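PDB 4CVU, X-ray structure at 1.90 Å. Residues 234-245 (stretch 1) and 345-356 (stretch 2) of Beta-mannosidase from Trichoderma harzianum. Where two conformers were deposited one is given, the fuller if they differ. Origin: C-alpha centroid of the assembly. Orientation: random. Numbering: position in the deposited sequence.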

ATOM      1  N   ASP A 234     -45.443  21.139  -4.035  1.00 41.00           N
ATOM      2  CA  ASP A 234     -46.087  20.067  -4.802  1.00 42.22           C
ATOM      3  C   ASP A 234     -46.730  20.729  -6.014  1.00 44.22           C
ATOM      4  O   ASP A 234     -47.705  21.482  -5.876  1.00 44.25           O
ATOM      5  CB  ASP A 234     -47.128  19.339  -3.954  1.00 41.91           C
ATOM      6  CG  ASP A 234     -47.548  17.993  -4.543  1.00 42.96           C
ATOM      7  OD1 ASP A 234     -46.859  17.427  -5.447  1.00 43.11           O
ATOM      8  OD2 ASP A 234     -48.577  17.481  -4.089  1.00 43.78           O
ATOM      9  N   ILE A 235     -46.117  20.524  -7.173  1.00 41.36           N
ATOM     10  CA  ILE A 235     -46.649  21.013  -8.423  1.00 44.55           C
ATOM     11  C   ILE A 235     -47.245  19.827  -9.163  1.00 44.83           C
ATOM     12  O   ILE A 235     -46.539  18.857  -9.484  1.00 44.91           O
ATOM     13  CB  ILE A 235     -45.585  21.685  -9.272  1.00 43.98           C
ATOM     14  CG1 ILE A 235     -45.006  22.882  -8.508  1.00 45.23           C
ATOM     15  CG2 ILE A 235     -46.210  22.151 -10.560  1.00 45.28           C
ATOM     16  CD1 ILE A 235     -43.860  23.558  -9.206  1.00 47.53           C
ATOM     17  N   PHE A 236     -48.549  19.888  -9.380  1.00 43.20           N
ATOM     18  CA  PHE A 236     -49.292  18.796 -10.009  1.00 43.90           C
ATOM     19  C   PHE A 236     -50.379  19.363 -10.932  1.00 45.19           C
ATOM     20  O   PHE A 236     -50.634  20.566 -10.927  1.00 44.96           O
ATOM     21  CB  PHE A 236     -49.911  17.875  -8.952  1.00 43.16           C
ATOM     22  CG  PHE A 236     -50.742  18.585  -7.928  1.00 45.98           C
ATOM     23  CD1 PHE A 236     -50.147  19.287  -6.878  1.00 46.13           C
ATOM     24  CD2 PHE A 236     -52.125  18.559  -8.011  1.00 46.36           C
ATOM     25  CE1 PHE A 236     -50.909  19.935  -5.946  1.00 47.16           C
ATOM     26  CE2 PHE A 236     -52.901  19.220  -7.082  1.00 47.25           C
ATOM     27  CZ  PHE A 236     -52.291  19.918  -6.052  1.00 48.41           C
ATOM     28  N   ARG A 237     -50.983  18.490 -11.736  1.00 45.47           N
ATOM     29  CA  ARG A 237     -52.108  18.883 -12.573  1.00 47.90           C
ATOM     30  C   ARG A 237     -53.352  18.860 -11.711  1.00 49.03           C
ATOM     31  O   ARG A 237     -53.510  18.008 -10.824  1.00 47.75           O
ATOM     32  CB  ARG A 237     -52.270  17.922 -13.762  1.00 47.88           C
ATOM     33  CG  ARG A 237     -51.129  17.941 -14.787  1.00 46.69           C
ATOM     34  CD  ARG A 237     -51.255  19.101 -15.753  1.00 47.58           C
ATOM     35  NE  ARG A 237     -50.202  19.133 -16.763  1.00 46.71           N
ATOM     36  CZ  ARG A 237     -50.178  19.953 -17.818  1.00 48.16           C
ATOM     37  NH1 ARG A 237     -51.170  20.817 -18.027  1.00 49.81           N
ATOM     38  NH2 ARG A 237     -49.170  19.913 -18.684  1.00 46.93           N
ATOM     39  N   LYS A 238     -54.259  19.782 -11.977  1.00 51.19           N
ATOM     40  CA  LYS A 238     -55.466  19.840 -11.193  1.00 51.73           C
ATOM     41  C   LYS A 238     -56.230  18.508 -11.322  1.00 49.84           C
ATOM     42  O   LYS A 238     -56.367  17.953 -12.408  1.00 50.01           O
ATOM     43  CB  LYS A 238     -56.322  21.019 -11.634  1.00 57.42           C
ATOM     44  CG  LYS A 238     -57.387  21.379 -10.624  1.00 60.09           C
ATOM     45  CD  LYS A 238     -57.790  22.845 -10.704  1.00 65.81           C
ATOM     46  CE  LYS A 238     -58.844  23.157  -9.644  1.00 68.93           C
ATOM     47  NZ  LYS A 238     -58.360  22.749  -8.280  1.00 70.14           N
ATOM     48  N   GLY A 239     -56.695  17.987 -10.197  1.00 49.28           N
ATOM     49  CA  GLY A 239     -57.391  16.690 -10.156  1.00 50.26           C
ATOM     50  C   GLY A 239     -56.469  15.466 -10.058  1.00 49.39           C
ATOM     51  O   GLY A 239     -56.949  14.344  -9.998  1.00 47.73           O
ATOM     52  N   GLN A 240     -55.156  15.683 -10.072  1.00 47.72           N
ATOM     53  CA  GLN A 240     -54.181  14.571 -10.100  1.00 47.38           C
ATOM     54  C   GLN A 240     -54.137  13.844  -8.771  1.00 47.34           C
ATOM     55  O   GLN A 240     -54.097  14.464  -7.708  1.00 47.32           O
ATOM     56  CB  GLN A 240     -52.772  15.076 -10.478  1.00 46.91           C
ATOM     57  CG  GLN A 240     -51.661  14.011 -10.489  1.00 45.54           C
ATOM     58  CD  GLN A 240     -50.331  14.537 -11.020  1.00 47.03           C
ATOM     59  OE1 GLN A 240     -50.177  15.717 -11.370  1.00 44.99           O
ATOM     60  NE2 GLN A 240     -49.339  13.627 -11.110  1.00 46.37           N
ATOM     61  N   PHE A 241     -54.074  12.528  -8.837  1.00 48.54           N
ATOM     62  CA  PHE A 241     -53.798  11.711  -7.674  1.00 48.81           C
ATOM     63  C   PHE A 241     -52.625  10.739  -7.888  1.00 46.61           C
ATOM     64  O   PHE A 241     -52.291  10.413  -9.010  1.00 49.11           O
ATOM     65  CB  PHE A 241     -55.048  10.932  -7.280  1.00 52.17           C
ATOM     66  CG  PHE A 241     -54.865  10.101  -6.041  1.00 53.29           C
ATOM     67  CD1 PHE A 241     -54.748  10.702  -4.803  1.00 54.88           C
ATOM     68  CD2 PHE A 241     -54.735   8.735  -6.126  1.00 54.11           C
ATOM     69  CE1 PHE A 241     -54.568   9.939  -3.669  1.00 55.85           C
ATOM     70  CE2 PHE A 241     -54.542   7.976  -4.998  1.00 55.36           C
ATOM     71  CZ  PHE A 241     -54.469   8.579  -3.769  1.00 53.66           C
ATOM     72  N   ASN A 242     -52.031  10.263  -6.818  1.00 44.41           N
ATOM     73  CA  ASN A 242     -50.922   9.339  -6.917  1.00 43.12           C
ATOM     74  C   ASN A 242     -51.279   8.070  -7.668  1.00 42.47           C
ATOM     75  O   ASN A 242     -52.315   7.490  -7.442  1.00 41.80           O
ATOM     76  CB  ASN A 242     -50.433   8.994  -5.515  1.00 42.92           C
ATOM     77  CG  ASN A 242     -50.318  10.214  -4.622  1.00 44.28           C
ATOM     78  OD1 ASN A 242     -51.307  10.796  -4.207  1.00 44.20           O
ATOM     79  ND2 ASN A 242     -49.122  10.589  -4.320  1.00 42.34           N
ATOM     80  N   ASN A 243     -50.396   7.646  -8.559  1.00 42.37           N
ATOM     81  CA  ASN A 243     -50.522   6.365  -9.242  1.00 40.87           C
ATOM     82  C   ASN A 243     -51.546   6.324 -10.394  1.00 40.49           C
ATOM     83  O   ASN A 243     -51.774   5.301 -10.984  1.00 41.28           O
ATOM     84  CB  ASN A 243     -50.780   5.241  -8.228  1.00 40.59           C
ATOM     85  CG  ASN A 243     -49.553   4.913  -7.385  1.00 43.17           C
ATOM     86  OD1 ASN A 243     -48.848   3.983  -7.701  1.00 46.28           O
ATOM     87  ND2 ASN A 243     -49.280   5.677  -6.370  1.00 39.43           N
ATOM     88  N   PHE A 244     -52.145   7.462 -10.728  1.00 42.36           N
ATOM     89  CA  PHE A 244     -53.112   7.560 -11.826  1.00 41.97           C
ATOM     90  C   PHE A 244     -52.656   8.638 -12.828  1.00 43.17           C
ATOM     91  O   PHE A 244     -52.111   9.692 -12.434  1.00 41.35           O
ATOM     92  CB  PHE A 244     -54.515   7.890 -11.289  1.00 42.57           C
ATOM     93  CG  PHE A 244     -55.142   6.770 -10.510  1.00 41.38           C
ATOM     94  CD1 PHE A 244     -54.919   6.649  -9.168  1.00 42.53           C
ATOM     95  CD2 PHE A 244     -55.941   5.829 -11.132  1.00 42.81           C
ATOM     96  CE1 PHE A 244     -55.480   5.617  -8.428  1.00 43.81           C
ATOM     97  CE2 PHE A 244     -56.500   4.786 -10.413  1.00 43.48           C
ATOM     98  CZ  PHE A 244     -56.263   4.667  -9.062  1.00 43.09           C
ATOM     99  N   ALA A 245     -52.822   8.344 -14.114  1.00 42.76           N
ATOM    100  CA  ALA A 245     -52.379   9.245 -15.171  1.00 43.62           C
ATOM    101  C   ALA A 245     -53.150  10.566 -15.079  1.00 45.01           C
ATOM    102  O   ALA A 245     -54.363  10.542 -15.093  1.00 45.19           O
ATOM    103  CB  ALA A 245     -52.627   8.611 -16.517  1.00 44.62           C
ATOM    104  N   ARG A 345     -35.871  25.357  -6.066  1.00 46.05           N
ATOM    105  CA  ARG A 345     -35.877  25.257  -7.526  1.00 44.78           C
ATOM    106  C   ARG A 345     -36.780  24.093  -7.939  1.00 43.52           C
ATOM    107  O   ARG A 345     -36.663  22.989  -7.425  1.00 44.17           O
ATOM    108  CB  ARG A 345     -34.460  25.111  -8.080  1.00 44.50           C
ATOM    109  CG  ARG A 345     -34.423  25.117  -9.604  1.00 46.21           C
ATOM    110  CD  ARG A 345     -33.020  25.197 -10.188  1.00 47.42           C
ATOM    111  NE  ARG A 345     -32.254  23.985  -9.933  1.00 46.92           N
ATOM    112  CZ  ARG A 345     -31.024  23.732 -10.368  1.00 47.20           C
ATOM    113  NH1 ARG A 345     -30.381  24.604 -11.127  1.00 47.28           N
ATOM    114  NH2 ARG A 345     -30.448  22.570 -10.058  1.00 45.23           N
ATOM    115  N   VAL A 346     -37.698  24.355  -8.854  1.00 44.05           N
ATOM    116  CA  VAL A 346     -38.749  23.394  -9.204  1.00 44.27           C
ATOM    117  C   VAL A 346     -38.916  23.190 -10.711  1.00 42.93           C
ATOM    118  O   VAL A 346     -38.391  23.939 -11.505  1.00 43.06           O
ATOM    119  CB  VAL A 346     -40.112  23.836  -8.590  1.00 44.64           C
ATOM    120  CG1 VAL A 346     -39.975  24.016  -7.087  1.00 43.29           C
ATOM    121  CG2 VAL A 346     -40.625  25.133  -9.215  1.00 46.53           C
ATOM    122  N   GLY A 347     -39.692  22.179 -11.086  1.00 44.14           N
ATOM    123  CA  GLY A 347     -40.060  21.941 -12.481  1.00 43.67           C
ATOM    124  C   GLY A 347     -41.547  21.656 -12.620  1.00 46.04           C
ATOM    125  O   GLY A 347     -42.198  21.182 -11.670  1.00 45.48           O
ATOM    126  N   PHE A 348     -42.081  21.965 -13.794  1.00 46.13           N
ATOM    127  CA  PHE A 348     -43.440  21.635 -14.149  1.00 46.55           C
ATOM    128  C   PHE A 348     -43.412  20.411 -15.022  1.00 45.78           C
ATOM    129  O   PHE A 348     -43.013  20.478 -16.177  1.00 47.96           O
ATOM    130  CB  PHE A 348     -44.120  22.808 -14.877  1.00 47.51           C
ATOM    131  CG  PHE A 348     -44.413  23.965 -13.987  1.00 48.15           C
ATOM    132  CD1 PHE A 348     -43.441  24.916 -13.725  1.00 49.01           C
ATOM    133  CD2 PHE A 348     -45.671  24.106 -13.398  1.00 48.84           C
ATOM    134  CE1 PHE A 348     -43.724  25.994 -12.892  1.00 50.54           C
ATOM    135  CE2 PHE A 348     -45.953  25.164 -12.564  1.00 49.29           C
ATOM    136  CZ  PHE A 348     -44.980  26.111 -12.311  1.00 50.48           C
ATOM    137  N   ARG A 349     -43.788  19.282 -14.426  1.00 45.95           N
ATOM    138  CA  ARG A 349     -43.967  18.039 -15.158  0.50 44.43           C
ATOM    139  C   ARG A 349     -44.755  17.034 -14.356  1.00 42.98           C
ATOM    140  O   ARG A 349     -44.901  17.163 -13.147  1.00 44.28           O
ATOM    141  CB  ARG A 349     -42.617  17.416 -15.592  0.50 45.43           C
ATOM    142  CG  ARG A 349     -41.518  17.398 -14.539  0.50 45.83           C
ATOM    143  CD  ARG A 349     -41.585  16.199 -13.613  0.50 46.91           C
ATOM    144  NE  ARG A 349     -42.411  16.490 -12.456  0.50 48.33           N
ATOM    145  CZ  ARG A 349     -42.244  15.947 -11.256  0.50 48.63           C
ATOM    146  NH1 ARG A 349     -41.263  15.093 -11.031  0.50 46.71           N
ATOM    147  NH2 ARG A 349     -43.069  16.285 -10.274  0.50 48.07           N
ATOM    148  N   THR A 350     -45.293  16.054 -15.060  1.00 42.20           N
ATOM    149  CA  THR A 350     -45.957  14.930 -14.430  1.00 42.50           C
ATOM    150  C   THR A 350     -45.078  13.719 -14.636  1.00 41.10           C
ATOM    151  O   THR A 350     -44.526  13.527 -15.733  1.00 41.25           O
ATOM    152  CB  THR A 350     -47.364  14.655 -15.009  1.00 43.48           C
ATOM    153  OG1 THR A 350     -47.264  14.273 -16.373  1.00 42.16           O
ATOM    154  CG2 THR A 350     -48.269  15.893 -14.845  1.00 43.44           C
ATOM    155  N   ILE A 351     -44.902  12.936 -13.583  1.00 39.48           N
ATOM    156  CA  ILE A 351     -44.249  11.646 -13.688  1.00 38.82           C
ATOM    157  C   ILE A 351     -45.088  10.587 -13.014  1.00 38.83           C
ATOM    158  O   ILE A 351     -45.358  10.670 -11.825  1.00 40.34           O
ATOM    159  CB  ILE A 351     -42.799  11.677 -13.148  1.00 39.53           C
ATOM    160  CG1 ILE A 351     -42.088  10.313 -13.378  1.00 38.12           C
ATOM    161  CG2 ILE A 351     -42.754  12.088 -11.678  1.00 38.34           C
ATOM    162  CD1 ILE A 351     -41.777  10.015 -14.809  1.00 38.47           C
ATOM    163  N   LEU A 352     -45.541   9.622 -13.816  1.00 38.66           N
ATOM    164  CA  LEU A 352     -46.374   8.535 -13.368  1.00 38.01           C
ATOM    165  C   LEU A 352     -45.583   7.235 -13.310  1.00 38.96           C
ATOM    166  O   LEU A 352     -44.868   6.904 -14.281  1.00 38.28           O
ATOM    167  CB  LEU A 352     -47.502   8.331 -14.380  1.00 39.37           C
ATOM    168  CG  LEU A 352     -48.451   7.147 -14.103  1.00 39.46           C
ATOM    169  CD1 LEU A 352     -49.273   7.399 -12.855  1.00 40.34           C
ATOM    170  CD2 LEU A 352     -49.361   6.945 -15.303  1.00 39.51           C
ATOM    171  N   PHE A 353     -45.697   6.511 -12.205  1.00 37.20           N
ATOM    172  CA  PHE A 353     -45.305   5.117 -12.158  1.00 38.17           C
ATOM    173  C   PHE A 353     -46.593   4.311 -12.272  1.00 38.34           C
ATOM    174  O   PHE A 353     -47.448   4.388 -11.409  1.00 39.01           O
ATOM    175  CB  PHE A 353     -44.543   4.739 -10.886  1.00 38.05           C
ATOM    176  CG  PHE A 353     -44.423   3.244 -10.681  1.00 38.12           C
ATOM    177  CD1 PHE A 353     -43.757   2.450 -11.612  1.00 39.58           C
ATOM    178  CD2 PHE A 353     -44.976   2.630  -9.567  1.00 38.92           C
ATOM    179  CE1 PHE A 353     -43.672   1.064 -11.441  1.00 38.42           C
ATOM    180  CE2 PHE A 353     -44.906   1.245  -9.395  1.00 39.06           C
ATOM    181  CZ  PHE A 353     -44.236   0.468 -10.318  1.00 39.19           C
ATOM    182  N   SER A 354     -46.692   3.521 -13.335  1.00 39.14           N
ATOM    183  CA  SER A 354     -47.912   2.803 -13.672  1.00 39.63           C
ATOM    184  C   SER A 354     -47.760   1.321 -13.340  1.00 39.92           C
ATOM    185  O   SER A 354     -46.958   0.635 -13.973  1.00 38.92           O
ATOM    186  CB  SER A 354     -48.206   2.990 -15.167  1.00 39.91           C
ATOM    187  OG  SER A 354     -49.388   2.289 -15.525  1.00 41.20           O
ATOM    188  N   SER A 355     -48.504   0.856 -12.348  1.00 39.07           N
ATOM    189  CA  SER A 355     -48.471  -0.525 -11.882  1.00 39.49           C
ATOM    190  C   SER A 355     -49.838  -1.219 -11.778  1.00 39.51           C
ATOM    191  O   SER A 355     -49.946  -2.274 -11.162  1.00 40.07           O
ATOM    192  CB  SER A 355     -47.795  -0.579 -10.514  1.00 38.68           C
ATOM    193  OG  SER A 355     -48.299   0.414  -9.688  1.00 40.44           O
ATOM    194  N   GLY A 356     -50.867  -0.633 -12.363  1.00 40.18           N
ATOM    195  CA  GLY A 356     -52.227  -1.172 -12.292  1.00 40.43           C
ATOM    196  C   GLY A 356     -52.440  -2.139 -13.414  1.00 41.81           C
ATOM    197  O   GLY A 356     -51.492  -2.431 -14.182  1.00 40.19           O
TER
HETATM  198  O   HOH W   1     -46.762  16.425 -11.117  1.00 44.05           O
HETATM  199  O   HOH W   2     -46.365  13.946 -11.541  1.00 38.30           O
HETATM  200  O   HOH W   3     -49.845   3.120 -10.816  1.00 39.68           O

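Residues 234-245 and 345-356 of this beta-mannosidase meet through apolar side chains and bridging waters, with no direct hydrogen bond between them, and so illustrate how two backbones too far apart to pair can still be joined. The closest CA approaches make the point: I235 lies 6.6 Å from F348 and N243 lies 6.1 Å from F353, each distance measured CA to CA. The gap is filled by hydrocarbon and water.

The apolar part begins at I235, which has the largest area covered by the other stretch of any residue here. Its CA-to-CB bond points toward the second stretch, and with chi1 m and chi2 t the side chain extends CD1 to within 3.6 Å of V346 CG2. The same methyl sits over one face of the F348 ring, 4.3 Å from I235 CD1 to the ring centroid and 15° off the normal, a CH-pi arrangement in which a weakly polarised C-H group meets the pi cloud. I235 CG2 also touches the ring, 3.5 Å from F348 CD2.

Farther along, the aliphatic part of R237 is put to use: R237 CG lies 3.5 Å from T350 CG2, a methyl that also lies at the edge of the guanidinium, near its plane. At the other end of the contact L352 points toward the loop. Its CD1 is 3.5 Å from N243 C, so it packs against bare backbone, while L352 CD2 reaches A245 CB at 3.9 Å.

After its strand, the first stretch passes through two type II turns. In the turn from R237 to Q240, Q240 N donates to R237 O at 2.9 Å, and the Q240 side chain returns the link, since R237 N donates to Q240 OE1 at 2.9 Å. G239, at phi 85°, suits this turn because a CB there would jam against the preceding carbonyl oxygen. The turn from F241 to F244 is held by a weak bond from F244 N to F241 O, at 3.4 Å.

Water supplies the polar links. Water 1 lies between two carbonyls, 2.9 Å from I235 O and 2.9 Å from R349 O, in donor geometry to both. Water 2 instead accepts, from Q240 NE2 at 3.0 Å and from I351 N at 2.7 Å. Water 3 accepts from S355 N at 3.0 Å and lies in donor geometry to N243 O at 2.9 Å and F353 O at 2.8 Å. Waters 1 and 3 each have more acceptors around them than protons, counting atoms elsewhere in the structure, so not every one of those donor bonds can be made at once.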